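Local coordinates for protein succinylglutamate desuccinylase (Vibrio cholerae, PDB 2G9D) that probably hydrolyses N-succinylglutamate to succinate and glutamate, the last step of arginine breakdown by the AST pathway, with one zinc ion per subunit, at residues A[72-76]-A[237-242]; A[13-17]-A[38-42]. All coordinates share one frame; numbering follows the deposited sequence.

Contact 1 of 2, residues A[72-76]-A[237-242]; sequences LLDKW and FDLAMR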
ATOM      1  N   LEU A  72      -0.189   4.042 -13.051  1.00 64.40           N
ATOM      2  CA  LEU A  72       0.901   4.909 -12.654  1.00 63.39           C
ATOM      3  C   LEU A  72       2.184   4.084 -12.588  1.00 62.29           C
ATOM      4  O   LEU A  72       3.246   4.524 -13.037  1.00 62.16           O
ATOM      5  CB  LEU A  72       0.599   5.549 -11.299  1.00 63.27           C
ATOM      6  CG  LEU A  72      -0.476   6.634 -11.350  1.00 63.56           C
ATOM      7  CD1 LEU A  72      -0.893   7.003  -9.940  1.00 65.11           C
ATOM      8  CD2 LEU A  72       0.056   7.845 -12.096  1.00 62.89           C
ATOM      9  N   LEU A  73       2.088   2.885 -12.027  1.00 60.19           N
ATOM     10  CA  LEU A  73       3.261   2.034 -11.958  1.00 58.57           C
ATOM     11  C   LEU A  73       3.571   1.650 -13.402  1.00 57.89           C
ATOM     12  O   LEU A  73       4.724   1.647 -13.833  1.00 56.12           O
ATOM     13  CB  LEU A  73       2.981   0.776 -11.129  1.00 57.34           C
ATOM     14  CG  LEU A  73       4.175  -0.150 -10.858  1.00 57.47           C
ATOM     15  CD1 LEU A  73       4.407  -0.262  -9.357  1.00 56.91           C
ATOM     16  CD2 LEU A  73       3.923  -1.529 -11.481  1.00 57.80           C
ATOM     17  N   ASP A  74       2.520   1.348 -14.155  1.00 58.04           N
ATOM     18  CA  ASP A  74       2.687   0.955 -15.539  1.00 57.33           C
ATOM     19  C   ASP A  74       3.449   2.003 -16.332  1.00 56.79           C
ATOM     20  O   ASP A  74       4.283   1.661 -17.170  1.00 57.12           O
ATOM     21  CB  ASP A  74       1.325   0.703 -16.170  1.00 58.32           C
ATOM     22  CG  ASP A  74       1.430   0.130 -17.561  1.00 60.17           C
ATOM     23  OD1 ASP A  74       2.327  -0.722 -17.783  1.00 59.75           O
ATOM     24  OD2 ASP A  74       0.603   0.519 -18.423  1.00 60.65           O
ATOM     25  N   LYS A  75       3.181   3.276 -16.058  1.00 56.62           N
ATOM     26  CA  LYS A  75       3.852   4.361 -16.770  1.00 57.74           C
ATOM     27  C   LYS A  75       5.302   4.602 -16.312  1.00 57.62           C
ATOM     28  O   LYS A  75       6.180   4.887 -17.129  1.00 57.71           O
ATOM     29  CB  LYS A  75       3.035   5.648 -16.632  1.00 58.06           C
ATOM     30  CG  LYS A  75       3.406   6.748 -17.626  1.00 57.71           C
ATOM     31  CD  LYS A  75       2.591   8.016 -17.357  1.00 57.28           C
ATOM     32  CE  LYS A  75       1.085   7.785 -17.499  1.00 55.89           C
ATOM     33  NZ  LYS A  75       0.308   9.009 -17.160  1.00 55.35           N
ATOM     34  N   TRP A  76       5.546   4.494 -15.008  1.00 57.01           N
ATOM     35  CA  TRP A  76       6.886   4.688 -14.466  1.00 56.51           C
ATOM     36  C   TRP A  76       7.869   3.769 -15.168  1.00 58.15           C
ATOM     37  O   TRP A  76       8.998   4.153 -15.477  1.00 57.81           O
ATOM     38  CB  TRP A  76       6.921   4.366 -12.979  1.00 54.67           C
ATOM     39  CG  TRP A  76       5.981   5.169 -12.171  1.00 53.04           C
ATOM     40  CD1 TRP A  76       5.521   6.419 -12.454  1.00 51.74           C
ATOM     41  CD2 TRP A  76       5.433   4.810 -10.897  1.00 51.33           C
ATOM     42  NE1 TRP A  76       4.718   6.865 -11.436  1.00 52.28           N
ATOM     43  CE2 TRP A  76       4.640   5.894 -10.470  1.00 51.28           C
ATOM     44  CE3 TRP A  76       5.530   3.671 -10.078  1.00 49.15           C
ATOM     45  CZ2 TRP A  76       3.956   5.884  -9.255  1.00 50.18           C
ATOM     46  CZ3 TRP A  76       4.852   3.658  -8.874  1.00 48.80           C
ATOM     47  CH2 TRP A  76       4.067   4.757  -8.475  1.00 50.99           C
ATOM     48  N   PHE A 237       1.269  12.495  -5.956  1.00 39.56           N
ATOM     49  CA  PHE A 237       1.817  11.190  -5.676  1.00 36.54           C
ATOM     50  C   PHE A 237       2.752  10.765  -6.790  1.00 35.34           C
ATOM     51  O   PHE A 237       3.905  10.442  -6.548  1.00 31.42           O
ATOM     52  CB  PHE A 237       0.726  10.153  -5.540  1.00 34.48           C
ATOM     53  CG  PHE A 237       1.264   8.771  -5.401  1.00 34.59           C
ATOM     54  CD1 PHE A 237       2.121   8.456  -4.354  1.00 33.67           C
ATOM     55  CD2 PHE A 237       0.936   7.782  -6.321  1.00 33.15           C
ATOM     56  CE1 PHE A 237       2.638   7.185  -4.232  1.00 32.23           C
ATOM     57  CE2 PHE A 237       1.452   6.514  -6.201  1.00 31.45           C
ATOM     58  CZ  PHE A 237       2.303   6.212  -5.155  1.00 31.86           C
ATOM     59  N   ASP A 238       2.228  10.779  -8.015  1.00 36.89           N
ATOM     60  CA  ASP A 238       2.982  10.380  -9.190  1.00 37.68           C
ATOM     61  C   ASP A 238       4.348  11.049  -9.340  1.00 38.66           C
ATOM     62  O   ASP A 238       5.323  10.412  -9.775  1.00 38.63           O
ATOM     63  CB  ASP A 238       2.179  10.641 -10.441  1.00 38.67           C
ATOM     64  CG  ASP A 238       2.981  10.351 -11.688  1.00 44.06           C
ATOM     65  OD1 ASP A 238       3.156   9.165 -12.044  1.00 46.72           O
ATOM     66  OD2 ASP A 238       3.469  11.314 -12.308  1.00 46.50           O
ATOM     67  N   LEU A 239       4.408  12.336  -9.006  1.00 38.36           N
ATOM     68  CA  LEU A 239       5.657  13.077  -9.075  1.00 39.29           C
ATOM     69  C   LEU A 239       6.540  12.605  -7.927  1.00 38.79           C
ATOM     70  O   LEU A 239       7.715  12.307  -8.104  1.00 36.94           O
ATOM     71  CB  LEU A 239       5.404  14.587  -8.959  1.00 39.52           C
ATOM     72  CG  LEU A 239       5.548  15.422 -10.242  1.00 40.70           C
ATOM     73  CD1 LEU A 239       4.617  14.895 -11.314  1.00 41.00           C
ATOM     74  CD2 LEU A 239       5.230  16.881  -9.948  1.00 41.68           C
ATOM     75  N   ALA A 240       5.950  12.510  -6.745  1.00 40.41           N
ATOM     76  CA  ALA A 240       6.686  12.090  -5.564  1.00 41.36           C
ATOM     77  C   ALA A 240       7.456  10.801  -5.776  1.00 40.90           C
ATOM     78  O   ALA A 240       8.651  10.752  -5.495  1.00 40.35           O
ATOM     79  CB  ALA A 240       5.736  11.939  -4.380  1.00 42.56           C
HETATM   80  N   MSE A 241       6.770   9.764  -6.252  1.00 40.21           N
HETATM   81  CA  MSE A 241       7.391   8.469  -6.481  1.00 40.59           C
HETATM   82  C   MSE A 241       8.594   8.609  -7.381  1.00 39.10           C
HETATM   83  O   MSE A 241       9.675   8.099  -7.085  1.00 36.18           O
HETATM   84  CB  MSE A 241       6.398   7.509  -7.125  1.00 47.71           C
HETATM   85  CG  MSE A 241       6.922   6.085  -7.266  1.00 57.48           C
HETATM   86 SE   MSE A 241       7.465   5.356  -5.516  1.00 75.15          SE
HETATM   87  CE  MSE A 241       5.682   5.182  -4.720  1.00 68.53           C
ATOM     88  N   ARG A 242       8.389   9.311  -8.492  1.00 38.00           N
ATOM     89  CA  ARG A 242       9.444   9.537  -9.465  1.00 35.85           C
ATOM     90  C   ARG A 242      10.649  10.144  -8.802  1.00 36.15           C
ATOM     91  O   ARG A 242      11.770   9.758  -9.089  1.00 37.49           O
ATOM     92  CB  ARG A 242       8.943  10.440 -10.584  1.00 36.08           C
ATOM     93  CG  ARG A 242       7.916   9.758 -11.442  1.00 36.78           C
ATOM     94  CD  ARG A 242       7.102  10.725 -12.259  1.00 35.37           C
ATOM     95  NE  ARG A 242       6.179  10.001 -13.140  1.00 38.22           N
ATOM     96  CZ  ARG A 242       6.546   9.210 -14.155  1.00 39.28           C
ATOM     97  NH1 ARG A 242       7.828   9.017 -14.448  1.00 38.09           N
ATOM     98  NH2 ARG A 242       5.627   8.600 -14.888  1.00 40.34           N
TER
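Helix segments 72-76 and 237-242 run the same general way, their axes 11.1 Å apart and 41° from parallel, and the Trp-76 indole bridges the wide gap. It sits as a knob among Phe-237, Asp-238, Met-241 and Arg-242. CG of Trp-76 lies anti to its carbonyl carbon (chi1 -58°), which carries the indole across to helix 235-246. There NE1 of Trp-76 donates to OD1 of Asp-238 at 2.8 Å, with an N-H...O angle of 156°. The acceptor lies near the ring plane, but the N-H meets Asp-238 OD1 from above the carboxylate plane. The same carboxylate takes NE of Arg-242 in a salt bridge, 3.1 Å to Asp-238 OD2, which ties down its rotation. Selenomethionine Met-241 lays CG over one indole face, 3.5 Å from the six-membered-ring centroid, a CH-pi contact. The Arg-242 guanidinium stands nearly perpendicular to the indole, with Trp-76 CD1 over its face; its NH2 makes a salt bridge to Asp-79 and its NH1 a hydrogen bond to Gln-85. Leu-72 CD1 meets the Phe-237 ring edge at 4.1 Å. Ile-58 of strand 55-60 touches Trp-76 and Met-241; on strand 149-157, Leu-154 touches Trp-76 and Phe-237, and Leu-152 touches Met-241. Phe-184 of helix 179-187 packs on Phe-237 and Met-241.

Contact 2 of 2, residues A[13-17]-A[38-42]; sequences DSLDL and QRGVL
Arg-39 reaches from a tight turn into the backbone of loop 13-17, and Gly-40 passes beside Ser-14, the closest CA pair at 5.2 Å. The second segment opens with Gln-38, first residue of a type II beta turn that Val-41 N closes on Gln-38 O at 2.7 Å. Arg-39 follows and supplies about half of the buried surface. CG lies anti to its backbone N (chi1 -157°), and the chain stays extended from CG to NE, which delivers the guanidinium among the carbonyls of the loop. As modelled, Ser-14 O lies over one face of that group and Asp-16 O over the opposite face, but at 3.0 Å resolution these approaches are too short to trust, and the detailed placement of the guanidinium is doubtful. In the same model the CD1 branch of Leu-17 comes alongside NH2 of Arg-39. Gly-40 has phi 82° and psi 15°, a left-handed conformation suited to the third position of a type II turn. Its N lies 3.4 Å from Ser-14 OG, a hydroxyl hydrogen-bonded to Phe-10 O, and its backbone hydrogen-bonds with that of Met-95. Val-41 and Leu-42 enter strand 41-44, which pairs with strand 90-94, Leu-42 sharing a backbone hydrogen bond with Phe-93. The arrangement is that of a beta hairpin: strands 33-38 and 41-44 are joined by the two-residue loop Arg-39 and Gly-40, its tip packed against an irregular N-terminal loop.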
ATOM      1  N   ASP A  13       1.178  -6.918 -20.299  1.00 65.66           N
ATOM      2  CA  ASP A  13       1.956  -8.121 -20.594  1.00 65.53           C
ATOM      3  C   ASP A  13       1.918  -9.011 -19.362  1.00 65.91           C
ATOM      4  O   ASP A  13       2.407 -10.141 -19.376  1.00 65.02           O
ATOM      5  CB  ASP A  13       3.407  -7.769 -20.898  1.00 66.18           C
ATOM      6  CG  ASP A  13       3.701  -7.708 -22.373  1.00 65.31           C
ATOM      7  OD1 ASP A  13       4.865  -7.409 -22.710  1.00 65.25           O
ATOM      8  OD2 ASP A  13       2.784  -7.953 -23.189  1.00 64.20           O
ATOM      9  N   SER A  14       1.322  -8.479 -18.298  1.00 66.93           N
ATOM     10  CA  SER A  14       1.173  -9.206 -17.045  1.00 67.75           C
ATOM     11  C   SER A  14      -0.265  -9.668 -16.892  1.00 69.07           C
ATOM     12  O   SER A  14      -0.527 -10.671 -16.257  1.00 69.66           O
ATOM     13  CB  SER A  14       1.577  -8.336 -15.863  1.00 67.32           C
ATOM     14  OG  SER A  14       2.981  -8.044 -15.897  1.00 67.64           O
ATOM     15  N   LEU A  15      -1.175  -8.915 -17.489  1.00 71.14           N
ATOM     16  CA  LEU A  15      -2.571  -9.250 -17.471  1.00 74.51           C
ATOM     17  C   LEU A  15      -2.950 -10.179 -18.611  1.00 77.13           C
ATOM     18  O   LEU A  15      -4.109 -10.312 -18.972  1.00 77.07           O
ATOM     19  CB  LEU A  15      -3.423  -7.976 -17.532  1.00 73.70           C
ATOM     20  CG  LEU A  15      -3.949  -7.381 -16.235  1.00 73.97           C
ATOM     21  CD1 LEU A  15      -3.016  -7.751 -15.076  1.00 73.92           C
ATOM     22  CD2 LEU A  15      -4.082  -5.888 -16.404  1.00 72.48           C
ATOM     23  N   ASP A  16      -1.948 -10.753 -19.253  1.00 80.16           N
ATOM     24  CA  ASP A  16      -2.221 -11.632 -20.394  1.00 82.83           C
ATOM     25  C   ASP A  16      -2.028 -13.093 -19.986  1.00 83.96           C
ATOM     26  O   ASP A  16      -0.884 -13.582 -19.908  1.00 84.62           O
ATOM     27  CB  ASP A  16      -1.307 -11.295 -21.587  1.00 83.39           C
ATOM     28  CG  ASP A  16      -1.904 -11.725 -22.911  1.00 83.25           C
ATOM     29  OD1 ASP A  16      -2.020 -12.950 -23.151  1.00 83.20           O
ATOM     30  OD2 ASP A  16      -2.246 -10.830 -23.705  1.00 83.36           O
ATOM     31  N   LEU A  17      -3.136 -13.791 -19.721  1.00 84.11           N
ATOM     32  CA  LEU A  17      -3.059 -15.199 -19.303  1.00 84.87           C
ATOM     33  C   LEU A  17      -2.509 -16.156 -20.376  1.00 84.63           C
ATOM     34  O   LEU A  17      -1.463 -16.789 -20.195  1.00 83.76           O
ATOM     35  CB  LEU A  17      -4.435 -15.683 -18.809  1.00 85.24           C
ATOM     36  CG  LEU A  17      -4.926 -15.090 -17.477  1.00 85.82           C
ATOM     37  CD1 LEU A  17      -5.046 -13.566 -17.593  1.00 86.20           C
ATOM     38  CD2 LEU A  17      -6.258 -15.710 -17.104  1.00 84.80           C
ATOM     39  N   GLN A  38       9.243 -12.891 -13.162  1.00 55.37           N
ATOM     40  CA  GLN A  38       8.075 -13.684 -13.498  1.00 52.42           C
ATOM     41  C   GLN A  38       6.889 -12.775 -13.717  1.00 50.71           C
ATOM     42  O   GLN A  38       6.965 -11.582 -13.460  1.00 51.78           O
ATOM     43  CB  GLN A  38       7.788 -14.654 -12.363  1.00 52.63           C
ATOM     44  CG  GLN A  38       7.521 -13.954 -11.049  1.00 50.58           C
ATOM     45  CD  GLN A  38       7.705 -14.870  -9.867  1.00 48.79           C
ATOM     46  OE1 GLN A  38       8.823 -15.283  -9.563  1.00 47.03           O
ATOM     47  NE2 GLN A  38       6.604 -15.202  -9.193  1.00 48.31           N
ATOM     48  N   ARG A  39       5.794 -13.349 -14.187  1.00 48.38           N
ATOM     49  CA  ARG A  39       4.577 -12.600 -14.442  1.00 48.67           C
ATOM     50  C   ARG A  39       4.284 -11.557 -13.339  1.00 48.60           C
ATOM     51  O   ARG A  39       3.996 -11.904 -12.194  1.00 49.02           O
ATOM     52  CB  ARG A  39       3.430 -13.604 -14.585  1.00 49.86           C
ATOM     53  CG  ARG A  39       2.223 -13.132 -15.363  1.00 51.65           C
ATOM     54  CD  ARG A  39       1.447 -14.348 -15.849  1.00 54.71           C
ATOM     55  NE  ARG A  39       0.028 -14.061 -16.049  1.00 56.69           N
ATOM     56  CZ  ARG A  39      -0.465 -13.356 -17.060  1.00 58.12           C
ATOM     57  NH1 ARG A  39       0.345 -12.859 -17.983  1.00 60.17           N
ATOM     58  NH2 ARG A  39      -1.771 -13.142 -17.145  1.00 58.80           N
ATOM     59  N   GLY A  40       4.394 -10.275 -13.687  1.00 48.41           N
ATOM     60  CA  GLY A  40       4.126  -9.218 -12.730  1.00 48.00           C
ATOM     61  C   GLY A  40       5.251  -8.853 -11.783  1.00 48.26           C
ATOM     62  O   GLY A  40       5.021  -8.173 -10.781  1.00 47.88           O
ATOM     63  N   VAL A  41       6.463  -9.292 -12.086  1.00 48.70           N
ATOM     64  CA  VAL A  41       7.598  -8.982 -11.233  1.00 50.95           C
ATOM     65  C   VAL A  41       8.812  -8.463 -12.000  1.00 54.12           C
ATOM     66  O   VAL A  41       9.494  -9.230 -12.693  1.00 56.08           O
ATOM     67  CB  VAL A  41       8.041 -10.203 -10.438  1.00 49.23           C
ATOM     68  CG1 VAL A  41       9.255  -9.848  -9.611  1.00 49.11           C
ATOM     69  CG2 VAL A  41       6.919 -10.681  -9.557  1.00 48.26           C
ATOM     70  N   LEU A  42       9.088  -7.164 -11.863  1.00 55.18           N
ATOM     71  CA  LEU A  42      10.228  -6.521 -12.521  1.00 54.66           C
ATOM     72  C   LEU A  42      11.192  -5.921 -11.487  1.00 52.99           C
ATOM     73  O   LEU A  42      10.754  -5.295 -10.531  1.00 53.60           O
ATOM     74  CB  LEU A  42       9.731  -5.415 -13.464  1.00 57.41           C
ATOM     75  CG  LEU A  42      10.783  -4.492 -14.111  1.00 59.61           C
ATOM     76  CD1 LEU A  42      11.762  -5.313 -14.942  1.00 59.49           C
ATOM     77  CD2 LEU A  42      10.099  -3.441 -14.987  1.00 59.38           C
TER

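How the contacts relate
The two contacts share no helix or strand: their centres lie 19 Å apart and their nearest atoms about 7 Å. Contact 1 joins two helices distant in sequence within the catalytic domain range; four of its seven touching residues are buried, and Phe-237 comes to about 10 Å from the side chains of His-155 and Glu-219, predicted zinc-binding and active-site residues. Contact 2, with two of seven buried, lies farther out and pairs a loop with a turn and strand start. Chemistry follows place: aromatic and apolar packing around one polar network in contact 1, a long arginine among backbone carbonyls in contact 2. Phe-10 touches residues of segments 72-76 and 38-42 and hydrogen-bonds the Ser-14 hydroxyl.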